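Local coordinates for natterin-like protein (Lethenteron camtschaticum, PDB 6IUL) that probably binds cell-surface glycans through a jacalin-like lectin domain and acts as a cytotoxic, pore-forming immune protein of the lamprey with an aerolysin-type pore-forming module, at residues 4-10 against 138-144; 33-37 against 58-62; 183-189 against 250-256; 260-266 against 308-314. The contacts are given in a common frame with arbitrary orientation. Numbering follows the deposited sequence.

Interaction 1 of 4, residues 4-10 against 138-144; sequences YPTTLHI and MGFIFIN
This is an antiparallel strand pairing in the jacalin-like lectin part, between the N-terminal strand and the long strand that runs on into the pore-forming part. The axes of strands 6-8 and 138-143 approach to 4.6 Å, their directions 157° apart. T7 and F142 form the hydrogen-bonded pair: T7 N to F142 O is 2.8 Å and F142 N to T7 O is 2.9 Å. T6 and I143 are the adjacent non-hydrogen-bonded pair. N144 (chi1 -86°, chi2 -51°) points its side chain at the partner; its N donates to P5 O at 2.9 Å and its ND2 to Y4 O at 2.8 Å. One water joins N144 ND2 (2.9 Å) to T6 O (3.1 Å). At H9 and F140 the backbones open locally and two waters bridge the gap, one from H9 N (2.8 Å) to F140 O (2.7 Å), the other from H9 O (2.8 Å) to F140 N (2.9 Å); they close again at I10-G139, CA atoms 4.1 Å apart. L8 (chi1 t, chi2 p) sets CD1 4.0 Å from I141 CG1. The contact is mainly polar: direct backbone bonds, one side-chain amide bond from N144, and waters filling the gap at H9-F140.

Interaction 2 of 4, residues 33-37 against 58-62; sequences LSVSV and GAMDS
A loop following strand 54-58 packs here against the last residues of strand 30-37, and serine side chains do most of the work. Residues 33-37 are extended (V35 has phi -130° and psi 132°); 58-62 has no regular structure, although A59 and M60 are also extended. The closest CA pair is S36 with M60, 5.4 Å apart. S34 and S36 both point their CA-CB bonds toward the loop, while V35 and V37 point away. S36 takes chi1 m (-70°), which sets its OG 3.0 Å from D61 N; that amide donates to the hydroxyl at a near-linear 163°. M60 is m, m, m (-62°, -71°, -79°), so its chain curls back over the strand: SD lies 3.3 Å from S36 OG, and CE 3.3 Å from S34 OG, whose chi1 is t (177°). S36 CB also meets A59 O at 3.6 Å. D61 is p (chi1 63°, chi2 15°). Its OD1 is hydrogen-bonded to S63 OG, and its OD2 makes a salt bridge to R43 as well as accepting from a water (2.8 Å) that also donates to V37 O (2.5 Å). The loop leads into strand 65-68, which pairs with the other edge of 30-37 from 42-49. A connection from one outer strand to the other, across a sheet of order 3-2-1-4, is that of a Greek key, the repeating unit of the jacalin-like beta-prism.

Interaction 3 of 4, residues 183-189 against 250-256; sequences VQSYTFE and LTFPVTV
Six backbone hydrogen bonds join residues 184-189 to 250-256 as antiparallel strands of the aerolysin/ETX-MTX2-type pore-forming part. Q184 N to V256 O is 3.0 Å and V256 N to Q184 O 2.9 Å; Y186 N to V254 O is 2.9 Å and V254 N to Y186 O 2.7 Å; F188 N to F252 O is 2.9 Å and F252 N to F188 O 3.0 Å. T251 (chi1 t) adds a side-chain bond, its OG1 donating to F188 O at 3.0 Å. S185-T255 and T187-P253, non-hydrogen-bonded pairs, lie between them, and E189-T251 follows F188-F252. P253 has no amide hydrogen to give, and its position leaves the bonding pattern intact; its CA approaches Y186 O at 3.3 Å. The axes come within 4.4 Å, at 150°.

Q184, Y186, F188, F252, V254 and V256 share one side. F188 (chi1 t) and F252 (chi1 p) have ring centroids 5.2 Å apart with planes at 33°, and F188 CB sits 4.2 Å from the F252 centroid, a CH-pi contact. F188 CB also meets V254 CG2 at 3.8 Å, and Y186 CE1 meets V256 CG2 at 3.9 Å. V262, V264, A309 and Y176 of strand 166-178 lie against this side, and K172 makes a cation-pi contact with F188. The chemistry is thus amphipathic: a mostly apolar side turned to strands 166-178, 260-285 and 290-313, and a hydroxyl-rich one largely exposed.

Interaction 4 of 4, residues 260-266 against 308-314; sequences KTVTVVA and TAVATES
Five backbone hydrogen bonds join 260-266 to 308-314, whose strands run antiparallel at 161° with axes 4.5 Å apart. V265 N to V310 O and V310 N to V265 O are each 2.9 Å, T263 N to T312 O and T312 N to T263 O each 2.8 Å; T261 and S314 share just one, S314 N to T261 O at 2.7 Å. T312 O also accepts from a water (2.7 Å) that lies 2.5 Å from T263 OG1, with chi1 of T263 m. These strands form the long hairpin 260-285/290-313 of the aerolysin-type module, here at the end remote from its turn. On the other edge of 260-266, Y176 and M174 pair with V262 and V264. V262, V264, A266, A309, A311 and E313 share a face: V262 CG1 meets A311 CB at 4.0 Å, and V264 CG1 meets A309 CB at 4.3 Å. K260, curled by chi1 -124° and chi2 83°, brings its NZ to 4.1 Å from E313 OE1, too far for a salt bridge.

Overall arrangement
From the N terminus, residues 138-144 return to 4-10 in interaction 1, closing a loop that holds most of the lectin part. Interaction 2 falls within that loop: it closes a 20-residue excursion through strands 42-49 and 54-58, and F140 packs on L33, so the two contacts touch although their centres are 22 Å apart. The strand bearing 138-144 then runs on toward the pore-forming part. There interaction 3 closes the 60-residue span from 184-200 to 241-256, and interaction 4, next in series, closes the hairpin 260-285/290-313 at the end away from its turn. Their centres are 10 Å apart, F188 and F252 packing on V264, about 70 Å from interaction 1, centre to centre.

Interaction 1 of 4, residues 4-10 against 138-144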
# COMPACT_ATOMS: atom_id res chain seq x y z
N TYR A 4 18.80 10.53 27.63
CA TYR A 4 18.07 11.61 26.99
C TYR A 4 17.70 11.26 25.53
O TYR A 4 18.40 10.49 24.86
CB TYR A 4 18.90 12.90 27.03
CG TYR A 4 19.32 13.30 28.43
CD1 TYR A 4 18.48 14.06 29.24
CD2 TYR A 4 20.55 12.88 28.96
CE1 TYR A 4 18.86 14.41 30.53
CE2 TYR A 4 20.94 13.24 30.25
CZ TYR A 4 20.09 14.01 31.02
OH TYR A 4 20.47 14.35 32.29
N PRO A 5 16.59 11.82 25.05
CA PRO A 5 16.15 11.59 23.68
C PRO A 5 16.93 12.36 22.62
O PRO A 5 16.81 12.02 21.44
CB PRO A 5 14.69 12.06 23.71
CG PRO A 5 14.64 13.10 24.78
CD PRO A 5 15.65 12.68 25.81
N THR A 6 17.70 13.39 23.04
CA THR A 6 18.48 14.21 22.13
C THR A 6 19.94 14.32 22.56
O THR A 6 20.28 14.09 23.69
CB THR A 6 17.93 15.63 21.96
OG1 THR A 6 18.09 16.35 23.18
CG2 THR A 6 16.49 15.63 21.61
N THR A 7 20.81 14.61 21.61
CA THR A 7 22.23 14.75 21.85
C THR A 7 22.70 16.03 21.16
O THR A 7 22.26 16.35 20.02
CB THR A 7 23.06 13.53 21.35
OG1 THR A 7 24.45 13.80 21.52
CG2 THR A 7 22.85 13.22 19.88
N LEU A 8 23.59 16.75 21.83
CA LEU A 8 24.03 18.07 21.42
C LEU A 8 25.48 18.29 21.85
O LEU A 8 25.80 18.19 23.06
CB LEU A 8 23.17 19.11 22.11
CG LEU A 8 23.60 20.56 21.95
CD1 LEU A 8 23.66 21.00 20.47
CD2 LEU A 8 22.62 21.41 22.74
N HIS A 9 26.36 18.55 20.87
CA HIS A 9 27.77 18.77 21.13
C HIS A 9 28.18 20.11 20.51
O HIS A 9 28.31 20.25 19.30
CB HIS A 9 28.58 17.60 20.57
CG HIS A 9 30.03 17.62 20.95
ND1 HIS A 9 30.89 16.60 20.60
CD2 HIS A 9 30.77 18.54 21.61
CE1 HIS A 9 32.11 16.89 21.03
NE2 HIS A 9 32.06 18.06 21.65
N ILE A 10 28.41 21.10 21.37
CA ILE A 10 28.72 22.49 20.97
C ILE A 10 30.23 22.71 20.84
O ILE A 10 31.00 22.32 21.70
CB ILE A 10 28.16 23.47 21.99
CG1 ILE A 10 26.63 23.33 22.03
CG2 ILE A 10 28.57 24.90 21.68
CD1 ILE A 10 25.99 24.21 23.10
N MET A 138 28.56 26.75 18.41
CA MET A 138 27.30 26.12 17.99
C MET A 138 27.42 24.62 17.94
O MET A 138 28.53 24.08 17.73
CB MET A 138 26.86 26.62 16.63
CG MET A 138 25.37 26.50 16.38
SD MET A 138 24.88 26.93 14.70
CE MET A 138 24.83 28.69 14.74
N GLY A 139 26.26 23.96 18.12
CA GLY A 139 26.15 22.55 17.84
C GLY A 139 24.79 22.25 17.25
O GLY A 139 23.87 23.06 17.28
N PHE A 140 24.67 21.05 16.70
CA PHE A 140 23.40 20.59 16.10
C PHE A 140 22.69 19.63 17.05
O PHE A 140 23.30 18.71 17.61
CB PHE A 140 23.68 19.91 14.77
CG PHE A 140 24.13 20.86 13.67
CD1 PHE A 140 25.42 21.34 13.63
CD2 PHE A 140 23.28 21.25 12.66
CE1 PHE A 140 25.85 22.21 12.65
CE2 PHE A 140 23.69 22.13 11.66
CZ PHE A 140 24.98 22.60 11.65
N ILE A 141 21.41 19.88 17.27
CA ILE A 141 20.58 19.03 18.10
C ILE A 141 20.10 17.84 17.29
O ILE A 141 19.39 18.02 16.33
CB ILE A 141 19.33 19.77 18.61
CG1 ILE A 141 19.75 20.99 19.42
CG2 ILE A 141 18.53 18.88 19.56
CD1 ILE A 141 18.63 21.95 19.72
N PHE A 142 20.48 16.64 17.70
CA PHE A 142 20.05 15.43 17.03
C PHE A 142 19.18 14.57 17.94
O PHE A 142 19.45 14.45 19.13
CB PHE A 142 21.25 14.56 16.61
CG PHE A 142 22.04 15.12 15.50
CD1 PHE A 142 21.57 15.04 14.20
CD2 PHE A 142 23.29 15.73 15.74
CE1 PHE A 142 22.29 15.58 13.14
CE2 PHE A 142 24.02 16.26 14.69
CZ PHE A 142 23.50 16.21 13.38
N ILE A 143 18.18 13.92 17.35
CA ILE A 143 17.49 12.82 18.02
C ILE A 143 18.45 11.65 18.09
O ILE A 143 19.10 11.29 17.09
CB ILE A 143 16.21 12.37 17.26
CG1 ILE A 143 15.26 13.53 17.12
CG2 ILE A 143 15.52 11.24 18.03
CD1 ILE A 143 14.02 13.22 16.30
N ASN A 144 18.53 11.03 19.26
CA ASN A 144 19.38 9.85 19.40
C ASN A 144 18.82 8.71 18.55
O ASN A 144 17.69 8.79 18.05
CB ASN A 144 19.48 9.46 20.87
CG ASN A 144 20.57 10.21 21.59
OD1 ASN A 144 21.69 10.24 21.10
ND2 ASN A 144 20.29 10.72 22.81
O HOH W 1 22.27 11.95 24.59
O HOH W 2 25.61 17.46 18.36
O HOH W 3 26.99 19.33 17.06

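Interaction 2 of 4, residues 33-37 against 58-62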
# COMPACT_ATOMS: atom_id res chain seq x y z
N LEU A 33 19.65 24.85 5.70
CA LEU A 33 20.64 25.61 6.43
C LEU A 33 21.38 26.52 5.47
O LEU A 33 21.70 26.14 4.34
CB LEU A 33 21.65 24.66 7.01
CG LEU A 33 22.86 25.21 7.69
CD1 LEU A 33 22.40 25.97 8.90
CD2 LEU A 33 23.87 24.13 8.13
N SER A 34 21.69 27.73 5.92
CA SER A 34 22.52 28.64 5.18
C SER A 34 23.56 29.27 6.12
O SER A 34 23.24 29.68 7.22
CB SER A 34 21.65 29.71 4.52
OG SER A 34 22.46 30.64 3.85
N VAL A 35 24.82 29.36 5.66
CA VAL A 35 25.93 29.74 6.47
C VAL A 35 26.75 30.84 5.80
O VAL A 35 27.10 30.77 4.61
CB VAL A 35 26.87 28.54 6.76
CG1 VAL A 35 28.03 28.94 7.66
CG2 VAL A 35 26.11 27.41 7.45
N SER A 36 27.05 31.87 6.58
CA SER A 36 27.94 32.93 6.19
C SER A 36 29.26 32.75 6.93
O SER A 36 29.28 32.45 8.13
CB SER A 36 27.34 34.32 6.51
OG SER A 36 26.24 34.60 5.65
N VAL A 37 30.36 32.93 6.20
CA VAL A 37 31.70 32.78 6.75
C VAL A 37 32.50 34.09 6.58
O VAL A 37 32.35 34.80 5.62
CB VAL A 37 32.44 31.63 6.09
CG1 VAL A 37 31.69 30.33 6.33
CG2 VAL A 37 32.64 31.84 4.59
N GLY A 58 23.90 35.26 14.60
CA GLY A 58 25.11 35.96 14.10
C GLY A 58 24.70 36.89 12.99
O GLY A 58 23.61 37.46 13.07
N ALA A 59 25.51 37.01 11.92
CA ALA A 59 25.23 37.93 10.82
C ALA A 59 25.36 37.22 9.49
O ALA A 59 26.28 36.43 9.29
CB ALA A 59 26.22 39.08 10.87
N MET A 60 24.44 37.51 8.58
CA MET A 60 24.45 36.91 7.25
C MET A 60 24.83 37.94 6.20
O MET A 60 24.33 39.08 6.25
CB MET A 60 23.08 36.29 6.91
CG MET A 60 22.68 35.15 7.85
SD MET A 60 23.69 33.70 7.57
CE MET A 60 22.89 33.03 6.10
N ASP A 61 25.65 37.54 5.22
CA ASP A 61 26.09 38.44 4.17
C ASP A 61 26.07 37.74 2.80
O ASP A 61 25.55 36.65 2.69
CB ASP A 61 27.45 39.05 4.52
CG ASP A 61 28.58 38.00 4.63
OD1 ASP A 61 28.40 36.83 4.16
OD2 ASP A 61 29.65 38.37 5.19
N SER A 62 26.64 38.37 1.78
CA SER A 62 26.65 37.87 0.43
C SER A 62 27.51 36.60 0.27
O SER A 62 27.38 35.89 -0.71
CB SER A 62 27.13 38.97 -0.53
OG SER A 62 28.54 39.23 -0.31
O HOH W 4 32.23 37.27 5.16

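Interaction 3 of 4, residues 183-189 against 250-256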
# COMPACT_ATOMS: atom_id res chain seq x y z
N VAL A 183 -44.85 -25.45 -2.05
CA VAL A 183 -43.81 -24.51 -1.71
C VAL A 183 -42.44 -25.01 -2.16
O VAL A 183 -42.10 -26.18 -2.01
CB VAL A 183 -43.82 -24.18 -0.21
CG1 VAL A 183 -43.75 -25.44 0.64
CG2 VAL A 183 -42.65 -23.29 0.16
N GLN A 184 -41.66 -24.11 -2.74
CA GLN A 184 -40.32 -24.50 -3.16
C GLN A 184 -39.29 -23.71 -2.34
O GLN A 184 -39.52 -22.61 -1.82
CB GLN A 184 -40.08 -24.26 -4.64
CG GLN A 184 -40.92 -25.02 -5.64
CD GLN A 184 -40.77 -24.42 -7.10
OE1 GLN A 184 -40.39 -23.23 -7.27
NE2 GLN A 184 -41.07 -25.21 -8.13
N SER A 185 -38.11 -24.27 -2.26
CA SER A 185 -37.07 -23.66 -1.50
C SER A 185 -35.77 -23.66 -2.31
O SER A 185 -35.46 -24.63 -2.95
CB SER A 185 -36.98 -24.39 -0.17
OG SER A 185 -36.29 -23.55 0.72
N TYR A 186 -35.06 -22.54 -2.33
CA TYR A 186 -33.86 -22.35 -3.18
C TYR A 186 -32.77 -21.69 -2.40
O TYR A 186 -33.01 -21.18 -1.35
CB TYR A 186 -34.16 -21.39 -4.35
CG TYR A 186 -35.24 -21.80 -5.30
CD1 TYR A 186 -36.56 -21.49 -5.04
CD2 TYR A 186 -34.95 -22.47 -6.48
CE1 TYR A 186 -37.56 -21.87 -5.91
CE2 TYR A 186 -35.95 -22.81 -7.37
CZ TYR A 186 -37.24 -22.52 -7.07
OH TYR A 186 -38.24 -22.85 -7.97
N THR A 187 -31.55 -21.65 -2.92
CA THR A 187 -30.45 -21.01 -2.21
C THR A 187 -29.92 -19.80 -2.98
O THR A 187 -29.48 -19.94 -4.10
CB THR A 187 -29.26 -21.99 -2.00
OG1 THR A 187 -29.74 -23.23 -1.43
CG2 THR A 187 -28.19 -21.33 -1.07
N PHE A 188 -29.95 -18.64 -2.38
CA PHE A 188 -29.35 -17.46 -2.97
C PHE A 188 -27.90 -17.30 -2.47
O PHE A 188 -27.63 -17.42 -1.26
CB PHE A 188 -30.15 -16.24 -2.56
CG PHE A 188 -29.67 -14.95 -3.15
CD1 PHE A 188 -30.11 -14.53 -4.38
CD2 PHE A 188 -28.79 -14.15 -2.45
CE1 PHE A 188 -29.67 -13.33 -4.92
CE2 PHE A 188 -28.35 -12.94 -2.96
CZ PHE A 188 -28.77 -12.53 -4.19
N GLU A 189 -27.01 -16.98 -3.40
CA GLU A 189 -25.64 -16.64 -3.10
C GLU A 189 -25.23 -15.37 -3.83
O GLU A 189 -25.64 -15.17 -4.97
CB GLU A 189 -24.75 -17.75 -3.58
CG GLU A 189 -24.74 -18.99 -2.74
CD GLU A 189 -23.85 -20.10 -3.31
OE1 GLU A 189 -23.27 -19.94 -4.41
OE2 GLU A 189 -23.80 -21.17 -2.69
N LEU A 250 -22.74 -13.28 0.81
CA LEU A 250 -24.03 -13.47 1.42
C LEU A 250 -24.69 -14.70 0.85
O LEU A 250 -24.70 -14.88 -0.37
CB LEU A 250 -24.91 -12.23 1.15
CG LEU A 250 -26.31 -12.23 1.75
CD1 LEU A 250 -26.33 -12.33 3.26
CD2 LEU A 250 -27.03 -10.97 1.29
N THR A 251 -25.23 -15.56 1.71
CA THR A 251 -25.99 -16.72 1.26
C THR A 251 -27.15 -17.01 2.23
O THR A 251 -27.00 -16.86 3.44
CB THR A 251 -25.11 -17.95 1.10
OG1 THR A 251 -25.88 -19.02 0.55
CG2 THR A 251 -24.54 -18.45 2.43
N PHE A 252 -28.29 -17.41 1.70
CA PHE A 252 -29.45 -17.77 2.51
C PHE A 252 -30.48 -18.53 1.67
O PHE A 252 -30.48 -18.42 0.45
CB PHE A 252 -30.10 -16.51 3.14
CG PHE A 252 -30.50 -15.47 2.13
CD1 PHE A 252 -29.61 -14.50 1.72
CD2 PHE A 252 -31.79 -15.47 1.58
CE1 PHE A 252 -30.00 -13.54 0.78
CE2 PHE A 252 -32.17 -14.52 0.66
CZ PHE A 252 -31.27 -13.56 0.26
N PRO A 253 -31.34 -19.30 2.32
CA PRO A 253 -32.43 -19.96 1.63
C PRO A 253 -33.56 -18.97 1.27
O PRO A 253 -33.86 -18.05 2.02
CB PRO A 253 -32.92 -20.99 2.66
CG PRO A 253 -32.60 -20.35 3.99
CD PRO A 253 -31.30 -19.63 3.77
N VAL A 254 -34.20 -19.22 0.15
CA VAL A 254 -35.33 -18.43 -0.31
C VAL A 254 -36.54 -19.35 -0.44
O VAL A 254 -36.51 -20.34 -1.17
CB VAL A 254 -35.00 -17.83 -1.70
CG1 VAL A 254 -36.17 -17.04 -2.24
CG2 VAL A 254 -33.74 -16.95 -1.62
N THR A 255 -37.60 -19.03 0.27
CA THR A 255 -38.82 -19.83 0.24
C THR A 255 -39.84 -19.15 -0.65
O THR A 255 -40.12 -17.98 -0.49
CB THR A 255 -39.37 -19.98 1.64
OG1 THR A 255 -38.42 -20.66 2.42
CG2 THR A 255 -40.59 -20.83 1.65
N VAL A 256 -40.37 -19.88 -1.63
CA VAL A 256 -41.32 -19.32 -2.59
C VAL A 256 -42.65 -20.08 -2.48
O VAL A 256 -42.70 -21.28 -2.74
CB VAL A 256 -40.80 -19.41 -4.00
CG1 VAL A 256 -41.71 -18.61 -4.94
CG2 VAL A 256 -39.35 -18.94 -4.05

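Interaction 4 of 4, residues 260-266 against 308-314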
# COMPACT_ATOMS: atom_id res chain seq x y z
N LYS A 260 -46.27 -18.25 -6.96
CA LYS A 260 -45.80 -16.92 -6.57
C LYS A 260 -44.39 -16.71 -7.07
O LYS A 260 -43.70 -17.67 -7.46
CB LYS A 260 -45.90 -16.72 -5.06
CG LYS A 260 -46.72 -15.52 -4.63
CD LYS A 260 -48.23 -15.78 -4.58
CE LYS A 260 -49.01 -14.52 -4.23
NZ LYS A 260 -48.53 -13.32 -5.01
N THR A 261 -44.00 -15.46 -7.12
CA THR A 261 -42.69 -15.05 -7.51
C THR A 261 -42.00 -14.34 -6.34
O THR A 261 -42.61 -13.53 -5.65
CB THR A 261 -42.79 -14.10 -8.72
OG1 THR A 261 -43.40 -14.79 -9.82
CG2 THR A 261 -41.40 -13.56 -9.16
N VAL A 262 -40.72 -14.66 -6.13
CA VAL A 262 -39.92 -13.94 -5.13
C VAL A 262 -38.71 -13.37 -5.87
O VAL A 262 -37.99 -14.08 -6.58
CB VAL A 262 -39.45 -14.83 -3.98
CG1 VAL A 262 -38.54 -14.06 -3.04
CG2 VAL A 262 -40.63 -15.36 -3.21
N THR A 263 -38.51 -12.07 -5.73
CA THR A 263 -37.40 -11.40 -6.41
C THR A 263 -36.45 -10.98 -5.29
O THR A 263 -36.85 -10.38 -4.29
CB THR A 263 -37.88 -10.18 -7.24
OG1 THR A 263 -38.90 -10.57 -8.19
CG2 THR A 263 -36.76 -9.62 -8.05
N VAL A 264 -35.19 -11.35 -5.44
CA VAL A 264 -34.18 -11.08 -4.39
C VAL A 264 -33.14 -10.13 -4.92
O VAL A 264 -32.55 -10.35 -6.01
CB VAL A 264 -33.49 -12.36 -3.97
CG1 VAL A 264 -32.43 -12.09 -2.93
CG2 VAL A 264 -34.51 -13.36 -3.47
N VAL A 265 -32.94 -9.06 -4.18
CA VAL A 265 -31.89 -8.08 -4.53
C VAL A 265 -30.89 -8.00 -3.40
O VAL A 265 -31.25 -7.77 -2.26
CB VAL A 265 -32.47 -6.70 -4.78
CG1 VAL A 265 -31.36 -5.73 -5.13
CG2 VAL A 265 -33.50 -6.75 -5.91
N ALA A 266 -29.62 -8.24 -3.74
CA ALA A 266 -28.53 -8.07 -2.80
C ALA A 266 -27.89 -6.68 -2.92
O ALA A 266 -27.58 -6.22 -4.04
CB ALA A 266 -27.46 -9.15 -3.00
N THR A 308 -26.50 -7.19 2.56
CA THR A 308 -27.87 -7.56 2.95
C THR A 308 -28.70 -7.85 1.70
O THR A 308 -28.23 -7.69 0.58
CB THR A 308 -28.52 -6.40 3.74
OG1 THR A 308 -28.53 -5.23 2.89
CG2 THR A 308 -27.71 -6.11 5.06
N ALA A 309 -29.94 -8.28 1.90
CA ALA A 309 -30.81 -8.56 0.77
C ALA A 309 -32.27 -8.23 1.07
O ALA A 309 -32.72 -8.29 2.21
CB ALA A 309 -30.64 -10.01 0.36
N VAL A 310 -32.98 -7.83 0.03
CA VAL A 310 -34.43 -7.64 0.10
C VAL A 310 -35.11 -8.71 -0.79
O VAL A 310 -34.78 -8.84 -1.99
CB VAL A 310 -34.81 -6.24 -0.37
CG1 VAL A 310 -36.33 -6.11 -0.36
CG2 VAL A 310 -34.18 -5.17 0.53
N ALA A 311 -36.03 -9.47 -0.18
CA ALA A 311 -36.87 -10.44 -0.91
C ALA A 311 -38.31 -9.96 -1.05
O ALA A 311 -38.96 -9.73 -0.05
CB ALA A 311 -36.84 -11.78 -0.23
N THR A 312 -38.76 -9.79 -2.28
CA THR A 312 -40.09 -9.25 -2.54
C THR A 312 -40.97 -10.31 -3.21
O THR A 312 -40.59 -10.86 -4.24
CB THR A 312 -40.00 -7.99 -3.44
OG1 THR A 312 -39.09 -7.03 -2.87
CG2 THR A 312 -41.41 -7.33 -3.64
N GLU A 313 -42.16 -10.53 -2.66
CA GLU A 313 -43.19 -11.41 -3.25
C GLU A 313 -44.09 -10.71 -4.31
O GLU A 313 -44.53 -9.60 -4.12
CB GLU A 313 -44.09 -11.99 -2.17
CG GLU A 313 -44.10 -13.51 -2.10
CD GLU A 313 -45.17 -14.07 -1.16
OE1 GLU A 313 -46.34 -14.14 -1.60
OE2 GLU A 313 -44.85 -14.49 -0.01
N SER A 314 -44.32 -11.40 -5.41
CA SER A 314 -45.28 -11.08 -6.44
C SER A 314 -46.10 -12.33 -6.85
O SER A 314 -47.03 -12.20 -7.63
CB SER A 314 -44.49 -10.64 -7.66
OG SER A 314 -44.24 -9.28 -7.54
O HOH W 5 -41.03 -10.36 -6.89